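Local structure of diol-dehydratase (Roseburia inulinivorans, 5I2A) at residues A[97-100]-A[101-104]; A[441-444]-A[445-448]; A[735-738]-A[739-743]. The protein probably dehydrates 1,2-propanediol by radical chemistry, as a B12-independent lyase of the glycyl radical enzyme family. All coordinates share one frame; numbering follows the deposited sequence.

Contact 1: A[97-100]-A[101-104]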
ATOM      1  N   GLU A  97       7.567  24.215 -13.259  1.00 15.35           N
ATOM      2  CA  GLU A  97       7.793  24.361 -14.684  1.00 19.39           C
ATOM      3  C   GLU A  97       6.943  25.488 -15.245  1.00 18.55           C
ATOM      4  O   GLU A  97       7.405  26.223 -16.094  1.00 18.48           O
ATOM      5  CB  GLU A  97       7.499  23.052 -15.419  1.00 18.83           C
ATOM      6  CG  GLU A  97       8.452  21.945 -15.039  1.00 17.21           C
ATOM      7  CD  GLU A  97       8.263  20.699 -15.884  1.00 19.56           C
ATOM      8  OE1 GLU A  97       7.366  20.696 -16.739  1.00 21.29           O
ATOM      9  OE2 GLU A  97       9.017  19.733 -15.692  1.00 19.05           O
ATOM     10  N   ALA A  98       5.719  25.643 -14.739  1.00 16.62           N
ATOM     11  CA  ALA A  98       4.826  26.704 -15.200  1.00 15.20           C
ATOM     12  C   ALA A  98       5.306  28.092 -14.776  1.00 22.56           C
ATOM     13  O   ALA A  98       4.842  29.094 -15.308  1.00 22.59           O
ATOM     14  CB  ALA A  98       3.409  26.475 -14.689  1.00 16.87           C
ATOM     15  N   GLU A  99       6.219  28.154 -13.813  1.00 20.58           N
ATOM     16  CA  GLU A  99       6.719  29.440 -13.329  1.00 20.84           C
ATOM     17  C   GLU A  99       8.157  29.713 -13.756  1.00 18.45           C
ATOM     18  O   GLU A  99       8.781  30.630 -13.238  1.00 17.87           O
ATOM     19  CB  GLU A  99       6.637  29.518 -11.794  1.00 17.91           C
ATOM     20  CG  GLU A  99       5.228  29.606 -11.254  1.00 18.48           C
ATOM     21  CD  GLU A  99       5.174  29.917  -9.758  1.00 20.75           C
ATOM     22  OE1 GLU A  99       5.918  30.810  -9.282  1.00 16.24           O
ATOM     23  OE2 GLU A  99       4.362  29.273  -9.067  1.00 18.31           O
ATOM     24  N   PHE A 100       8.690  28.910 -14.671  1.00 14.62           N
ATOM     25  CA  PHE A 100      10.088  29.081 -15.088  1.00 21.27           C
ATOM     26  C   PHE A 100      10.444  30.520 -15.480  1.00 20.66           C
ATOM     27  O   PHE A 100      11.520  31.003 -15.154  1.00 21.56           O
ATOM     28  CB  PHE A 100      10.420  28.169 -16.270  1.00 19.20           C
ATOM     29  CG  PHE A 100      10.838  26.778 -15.881  1.00 22.12           C
ATOM     30  CD1 PHE A 100      11.014  26.432 -14.552  1.00 20.24           C
ATOM     31  CD2 PHE A 100      11.062  25.813 -16.859  1.00 17.86           C
ATOM     32  CE1 PHE A 100      11.400  25.162 -14.201  1.00 18.74           C
ATOM     33  CE2 PHE A 100      11.443  24.550 -16.516  1.00 18.27           C
ATOM     34  CZ  PHE A 100      11.618  24.218 -15.181  1.00 19.18           C
ATOM     35  N   GLU A 101       9.541  31.190 -16.186  1.00 19.42           N
ATOM     36  CA  GLU A 101       9.836  32.509 -16.736  1.00 24.69           C
ATOM     37  C   GLU A 101       9.490  33.648 -15.775  1.00 23.59           C
ATOM     38  O   GLU A 101       9.890  34.794 -16.001  1.00 20.04           O
ATOM     39  CB  GLU A 101       9.089  32.706 -18.065  1.00 23.40           C
ATOM     40  CG  GLU A 101       9.405  31.626 -19.093  1.00 23.07           C
ATOM     41  CD  GLU A 101      10.901  31.408 -19.234  1.00 24.80           C
ATOM     42  OE1 GLU A 101      11.602  32.376 -19.583  1.00 30.29           O
ATOM     43  OE2 GLU A 101      11.383  30.286 -18.972  1.00 27.06           O
ATOM     44  N   THR A 102       8.764  33.334 -14.702  1.00 19.25           N
ATOM     45  CA  THR A 102       8.231  34.372 -13.811  1.00 19.61           C
ATOM     46  C   THR A 102       8.741  34.324 -12.366  1.00 20.87           C
ATOM     47  O   THR A 102       8.577  35.288 -11.619  1.00 19.28           O
ATOM     48  CB  THR A 102       6.693  34.302 -13.746  1.00 19.54           C
ATOM     49  OG1 THR A 102       6.291  32.988 -13.346  1.00 20.16           O
ATOM     50  CG2 THR A 102       6.073  34.625 -15.111  1.00 23.49           C
ATOM     51  N   VAL A 103       9.331  33.204 -11.961  1.00 19.36           N
ATOM     52  CA  VAL A 103       9.657  33.021 -10.559  1.00 17.41           C
ATOM     53  C   VAL A 103      10.755  33.991 -10.110  1.00 20.40           C
ATOM     54  O   VAL A 103      10.794  34.383  -8.948  1.00 18.10           O
ATOM     55  CB  VAL A 103      10.055  31.560 -10.251  1.00 17.18           C
ATOM     56  CG1 VAL A 103      11.327  31.146 -10.987  1.00 15.53           C
ATOM     57  CG2 VAL A 103      10.183  31.341  -8.738  1.00 15.24           C
ATOM     58  N   GLU A 104      11.612  34.426 -11.031  1.00 20.46           N
ATOM     59  CA  GLU A 104      12.701  35.336 -10.662  1.00 17.69           C
ATOM     60  C   GLU A 104      12.186  36.709 -10.237  1.00 18.74           C
ATOM     61  O   GLU A 104      12.816  37.390  -9.445  1.00 20.04           O
ATOM     62  CB  GLU A 104      13.711  35.500 -11.812  1.00 18.78           C
ATOM     63  CG  GLU A 104      14.908  36.391 -11.444  1.00 19.69           C
ATOM     64  CD  GLU A 104      15.978  36.471 -12.525  1.00 22.23           C
ATOM     65  OE1 GLU A 104      15.950  35.671 -13.476  1.00 24.11           O
ATOM     66  OE2 GLU A 104      16.864  37.335 -12.406  1.00 25.35           O
TER
HETATM   67  O   HOH W   1       6.879  30.511 -16.827  1.00 28.34           O
HETATM   68  O   HOH W   2       6.105  32.987 -10.703  1.00 19.41           O
HETATM   69  O   HOH W   3      12.361  33.269 -13.864  1.00 21.81           O
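E99 meets T102 and V103 across a tight bend, where a type I beta turn from E97 to F100 runs on into a single alpha-turn, V103 N to E99 O (i to i+4), in the loop ahead of helix 115-125. The E99 side chain can be followed outward. Its CB lies 3.8 Å from T102 OG1, and CG stays close to the same hydroxyl, the two side chains crossing at about a right angle. Beyond CG the chain is extended and carries the carboxylate away from CB, where water 2 joins it to T102 OG1. OE1 takes a bond of 2.6 Å from this water; it further forms a salt bridge with R106, while OE2 accepts from the backbone N of A332. Both acid oxygens are therefore held, which probably limits rotation of the group.

The backbone carbonyl of E99 is a second junction. V103 N reaches E99 O at 2.9 Å in the carbonyl plane, and T102 N reaches it at 3.1 Å from above that plane, so one oxygen ties two successive amides. The chi1 of T102, 56°, sets OG1 between backbone N and carbonyl carbon, the crowded position, turned back over E99. F100 leads its ring away to K118, L121 and L122, and E101 OE2 makes a salt bridge with K118. On the F100 ring, E97 CA sits 3.7 Å above the plane, over its centre.

Contact 2: A[441-444]-A[445-448]; sequences PQVP and GKTD
T447 OG1 is gripped by two groups: it donates to V443 O at 2.9 Å and accepts from water 5 at 2.7 Å. Between these residues lies a type II beta turn, V443 to K446, that carries the chain from strand 440-442 into strand 447-448. The stretch just before it is probably the cysteine loop of the glycyl radical family, to judge by its sequence. The hydroxyl approaches V443 O in the carbonyl plane, on a lone pair, with a C=O...donor angle of 139°. Water 5 also accepts from V443 N, so the hydroxyl serves both polar atoms of the V443 backbone, one directly and one through the water. With chi1 at -57°, OG1 stands anti to the carbonyl carbon of T447, which leaves CG2 for the other neighbour, Q442.

There the two side chains slide past each other in opposite directions. Q442 CG rests 3.5 Å from T447 CB, and Q442 NE2 lies at the same distance from T447 CG2. The amide itself is held from outside, NE2 by H451 and OE1 by the backbone N of T168, which fixes its rotation. A valine in place of T447 would probably leave V443 O without this donor and water 5 without this acceptor, and so cut the link between the V443 backbone and the start of strand 447-448.

G445 occupies the third position of the turn with a positive phi of 76°, where a side chain would run into P444 O. K446 stretches its extended chain out to a salt bridge with E429, and on the way its CD passes V443 CG1 at 4.0 Å.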
ATOM      1  N   PRO A 441       1.978  22.825  19.613  1.00 10.85           N
ATOM      2  CA  PRO A 441       2.729  22.077  20.630  1.00 11.39           C
ATOM      3  C   PRO A 441       2.773  20.573  20.370  1.00 15.35           C
ATOM      4  O   PRO A 441       1.844  20.011  19.794  1.00 14.00           O
ATOM      5  CB  PRO A 441       1.966  22.390  21.923  1.00 13.17           C
ATOM      6  CG  PRO A 441       0.593  22.703  21.495  1.00 15.67           C
ATOM      7  CD  PRO A 441       0.663  23.270  20.097  1.00 11.86           C
ATOM      8  N   GLN A 442       3.843  19.919  20.791  1.00 11.44           N
ATOM      9  CA  GLN A 442       3.955  18.498  20.537  1.00 14.63           C
ATOM     10  C   GLN A 442       4.878  17.863  21.577  1.00 14.49           C
ATOM     11  O   GLN A 442       5.772  18.523  22.120  1.00 12.80           O
ATOM     12  CB  GLN A 442       4.507  18.276  19.139  1.00 16.05           C
ATOM     13  CG  GLN A 442       5.207  17.017  18.913  1.00 22.82           C
ATOM     14  CD  GLN A 442       5.950  16.937  17.600  1.00 13.83           C
ATOM     15  OE1 GLN A 442       7.184  16.950  17.545  1.00 17.86           O
ATOM     16  NE2 GLN A 442       5.185  16.955  16.526  1.00 11.31           N
ATOM     17  N   VAL A 443       4.648  16.590  21.872  1.00 13.74           N
ATOM     18  CA  VAL A 443       5.619  15.763  22.596  1.00 12.07           C
ATOM     19  C   VAL A 443       6.705  15.367  21.613  1.00 16.72           C
ATOM     20  O   VAL A 443       6.438  14.663  20.650  1.00 17.91           O
ATOM     21  CB  VAL A 443       4.955  14.506  23.200  1.00 15.93           C
ATOM     22  CG1 VAL A 443       6.008  13.580  23.823  1.00 14.14           C
ATOM     23  CG2 VAL A 443       3.886  14.916  24.218  1.00 12.46           C
ATOM     24  N   PRO A 444       7.933  15.835  21.830  1.00 14.24           N
ATOM     25  CA  PRO A 444       8.975  15.629  20.820  1.00 13.43           C
ATOM     26  C   PRO A 444       9.425  14.177  20.730  1.00 16.52           C
ATOM     27  O   PRO A 444       9.401  13.485  21.728  1.00 14.38           O
ATOM     28  CB  PRO A 444      10.133  16.522  21.318  1.00 13.95           C
ATOM     29  CG  PRO A 444       9.938  16.586  22.775  1.00 13.57           C
ATOM     30  CD  PRO A 444       8.435  16.565  23.002  1.00 13.26           C
ATOM     31  N   GLY A 445       9.797  13.740  19.535  1.00 15.10           N
ATOM     32  CA  GLY A 445      10.362  12.427  19.318  1.00 14.66           C
ATOM     33  C   GLY A 445       9.364  11.281  19.355  1.00 15.47           C
ATOM     34  O   GLY A 445       9.767  10.127  19.330  1.00 14.06           O
ATOM     35  N   LYS A 446       8.073  11.594  19.419  1.00 13.73           N
ATOM     36  CA  LYS A 446       7.032  10.577  19.559  1.00 14.05           C
ATOM     37  C   LYS A 446       5.793  10.844  18.702  1.00 13.47           C
ATOM     38  O   LYS A 446       4.791  10.133  18.811  1.00 11.95           O
ATOM     39  CB  LYS A 446       6.586  10.469  21.032  1.00 16.57           C
ATOM     40  CG  LYS A 446       7.683  10.020  22.003  1.00 19.21           C
ATOM     41  CD  LYS A 446       7.141   9.803  23.418  1.00 18.75           C
ATOM     42  CE  LYS A 446       8.234   9.270  24.329  1.00 20.09           C
ATOM     43  NZ  LYS A 446       7.714   8.954  25.685  1.00 26.03           N
ATOM     44  N   THR A 447       5.856  11.874  17.868  1.00 15.29           N
ATOM     45  CA  THR A 447       4.650  12.409  17.252  1.00 12.99           C
ATOM     46  C   THR A 447       4.764  12.583  15.737  1.00 14.58           C
ATOM     47  O   THR A 447       5.806  13.000  15.214  1.00 14.39           O
ATOM     48  CB  THR A 447       4.276  13.770  17.905  1.00 16.28           C
ATOM     49  OG1 THR A 447       4.115  13.595  19.324  1.00 15.85           O
ATOM     50  CG2 THR A 447       2.978  14.355  17.315  1.00 10.20           C
ATOM     51  N   ASP A 448       3.690  12.233  15.037  1.00 12.89           N
ATOM     52  CA  ASP A 448       3.479  12.686  13.659  1.00 12.44           C
ATOM     53  C   ASP A 448       2.204  13.533  13.672  1.00 13.58           C
ATOM     54  O   ASP A 448       1.094  13.000  13.656  1.00 12.05           O
ATOM     55  CB  ASP A 448       3.346  11.517  12.689  1.00 10.74           C
ATOM     56  CG  ASP A 448       3.451  11.958  11.221  1.00 15.68           C
ATOM     57  OD1 ASP A 448       4.467  12.567  10.839  1.00 18.21           O
ATOM     58  OD2 ASP A 448       2.518  11.687  10.441  1.00 15.55           O
TER
HETATM   59  O   HOH W   4       5.097  15.520  14.256  1.00 11.41           O
HETATM   60  O   HOH W   5       2.442  15.187  20.728  1.00 13.19           O

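Contact 3: A[735-738]-A[739-743]; sequences TASC and NSVAK
N739 packs its side chain alongside that of T735, one turn earlier in the alpha helix 734-741, and both point the same way. Its CG lies 3.2 Å from T735 O, while ND2 comes within 4.1 Å of T735 CG2. The same carbonyl takes the backbone bond from N739 N at 2.9 Å, and the next three i to i+4 bonds run on from A736, S737 and C738 to S740, V741 and A742. With chi1 at -70°, the amide of N739 is folded beside its own backbone N, back over the preceding turn.

Further out, each end of that amide has a mate: OD1 accepts from Q783 and ND2 donates to D659. D659 belongs to an acidic cluster that also holds the C-terminal part of 735-743, for K743 NZ makes salt bridges with D659, D661 and D664, and S740 OG bonds to D664 and to the backbone N of D659. The hydrophobic side faces helix 766-781, where C738 touches L776 and Y780, and V741 and A742 share Y780. V741 also leans back on the helix itself, its CG2 3.3 Å from S737 O.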
ATOM      1  N   THR A 735      -4.892  45.434  27.767  1.00 20.02           N
ATOM      2  CA  THR A 735      -5.484  44.577  28.796  1.00 17.70           C
ATOM      3  C   THR A 735      -6.895  44.155  28.406  1.00 18.82           C
ATOM      4  O   THR A 735      -7.245  42.974  28.500  1.00 19.79           O
ATOM      5  CB  THR A 735      -5.494  45.257  30.167  1.00 19.82           C
ATOM      6  OG1 THR A 735      -4.141  45.458  30.582  1.00 21.25           O
ATOM      7  CG2 THR A 735      -6.203  44.364  31.210  1.00 19.66           C
ATOM      8  N   ALA A 736      -7.688  45.107  27.929  1.00 20.32           N
ATOM      9  CA  ALA A 736      -9.032  44.804  27.456  1.00 17.66           C
ATOM     10  C   ALA A 736      -8.995  43.820  26.280  1.00 17.58           C
ATOM     11  O   ALA A 736      -9.842  42.940  26.171  1.00 18.36           O
ATOM     12  CB  ALA A 736      -9.758  46.083  27.048  1.00 17.87           C
ATOM     13  N   SER A 737      -8.025  43.983  25.392  1.00 14.58           N
ATOM     14  CA  SER A 737      -7.921  43.071  24.259  1.00 18.51           C
ATOM     15  C   SER A 737      -7.620  41.640  24.731  1.00 18.33           C
ATOM     16  O   SER A 737      -8.273  40.692  24.303  1.00 17.34           O
ATOM     17  CB  SER A 737      -6.852  43.540  23.275  1.00 15.95           C
ATOM     18  OG  SER A 737      -6.730  42.597  22.228  1.00 17.28           O
ATOM     19  N   CYS A 738      -6.629  41.498  25.603  1.00 17.31           N
ATOM     20  CA  CYS A 738      -6.307  40.211  26.199  1.00 17.84           C
ATOM     21  C   CYS A 738      -7.526  39.576  26.863  1.00 17.22           C
ATOM     22  O   CYS A 738      -7.781  38.377  26.700  1.00 17.52           O
ATOM     23  CB  CYS A 738      -5.172  40.357  27.218  1.00 13.68           C
ATOM     24  SG  CYS A 738      -3.537  40.661  26.480  1.00 18.23           S
ATOM     25  N   ASN A 739      -8.285  40.382  27.597  1.00 19.00           N
ATOM     26  CA  ASN A 739      -9.479  39.884  28.274  1.00 18.29           C
ATOM     27  C   ASN A 739     -10.472  39.272  27.277  1.00 17.82           C
ATOM     28  O   ASN A 739     -11.020  38.204  27.530  1.00 16.84           O
ATOM     29  CB  ASN A 739     -10.171  40.996  29.089  1.00 16.65           C
ATOM     30  CG  ASN A 739      -9.366  41.433  30.323  1.00 21.87           C
ATOM     31  OD1 ASN A 739      -8.375  40.810  30.708  1.00 17.45           O
ATOM     32  ND2 ASN A 739      -9.809  42.515  30.947  1.00 21.80           N
ATOM     33  N   SER A 740     -10.690  39.941  26.145  1.00 16.88           N
ATOM     34  CA  SER A 740     -11.577  39.412  25.110  1.00 17.36           C
ATOM     35  C   SER A 740     -11.066  38.090  24.557  1.00 14.00           C
ATOM     36  O   SER A 740     -11.818  37.127  24.452  1.00 14.34           O
ATOM     37  CB  SER A 740     -11.736  40.394  23.943  1.00 17.79           C
ATOM     38  OG  SER A 740     -12.581  41.483  24.249  1.00 17.71           O
ATOM     39  N   VAL A 741      -9.793  38.064  24.182  1.00 15.24           N
ATOM     40  CA  VAL A 741      -9.234  36.919  23.464  1.00 15.04           C
ATOM     41  C   VAL A 741      -9.186  35.703  24.393  1.00 18.53           C
ATOM     42  O   VAL A 741      -9.359  34.573  23.952  1.00 16.39           O
ATOM     43  CB  VAL A 741      -7.834  37.230  22.903  1.00 15.36           C
ATOM     44  CG1 VAL A 741      -7.223  36.003  22.238  1.00 11.44           C
ATOM     45  CG2 VAL A 741      -7.902  38.397  21.891  1.00 12.75           C
ATOM     46  N   ALA A 742      -8.992  35.941  25.690  1.00 16.23           N
ATOM     47  CA  ALA A 742      -9.004  34.841  26.658  1.00 15.63           C
ATOM     48  C   ALA A 742     -10.392  34.244  26.887  1.00 15.98           C
ATOM     49  O   ALA A 742     -10.497  33.230  27.547  1.00 17.93           O
ATOM     50  CB  ALA A 742      -8.429  35.283  27.978  1.00 15.97           C
ATOM     51  N   LYS A 743     -11.446  34.848  26.347  1.00 16.53           N
ATOM     52  CA  LYS A 743     -12.784  34.253  26.474  1.00 17.50           C
ATOM     53  C   LYS A 743     -13.012  33.088  25.498  1.00 17.14           C
ATOM     54  O   LYS A 743     -13.959  32.318  25.646  1.00 21.22           O
ATOM     55  CB  LYS A 743     -13.867  35.318  26.288  1.00 18.05           C
ATOM     56  CG  LYS A 743     -13.843  36.385  27.401  1.00 22.33           C
ATOM     57  CD  LYS A 743     -14.717  37.587  27.078  1.00 20.71           C
ATOM     58  CE  LYS A 743     -14.538  38.689  28.121  1.00 20.42           C
ATOM     59  NZ  LYS A 743     -15.221  39.956  27.724  1.00 17.64           N
TER

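How the contacts relate
The three contacts come in series along the chain, each local to its own stretch: a loop, a turn between strands and a helix. Contacts 1 and 2 share the pyruvate formate lyase-like region, yet their centres are about 37 Å apart. Contact 3 falls in the glycine radical region with G817, the predicted radical site; its centre lies about 30 Å from that of contact 2 and about 45 Å from that of contact 1. Contact 2, the most central, joins strand 440-442 to the mixed sheet in which strand 447-448 pairs in parallel with strand 548-556. Contact 1 lies between helices 94-97 and 115-125. The three thus probably settle separate parts of the fold rather than acting as one site.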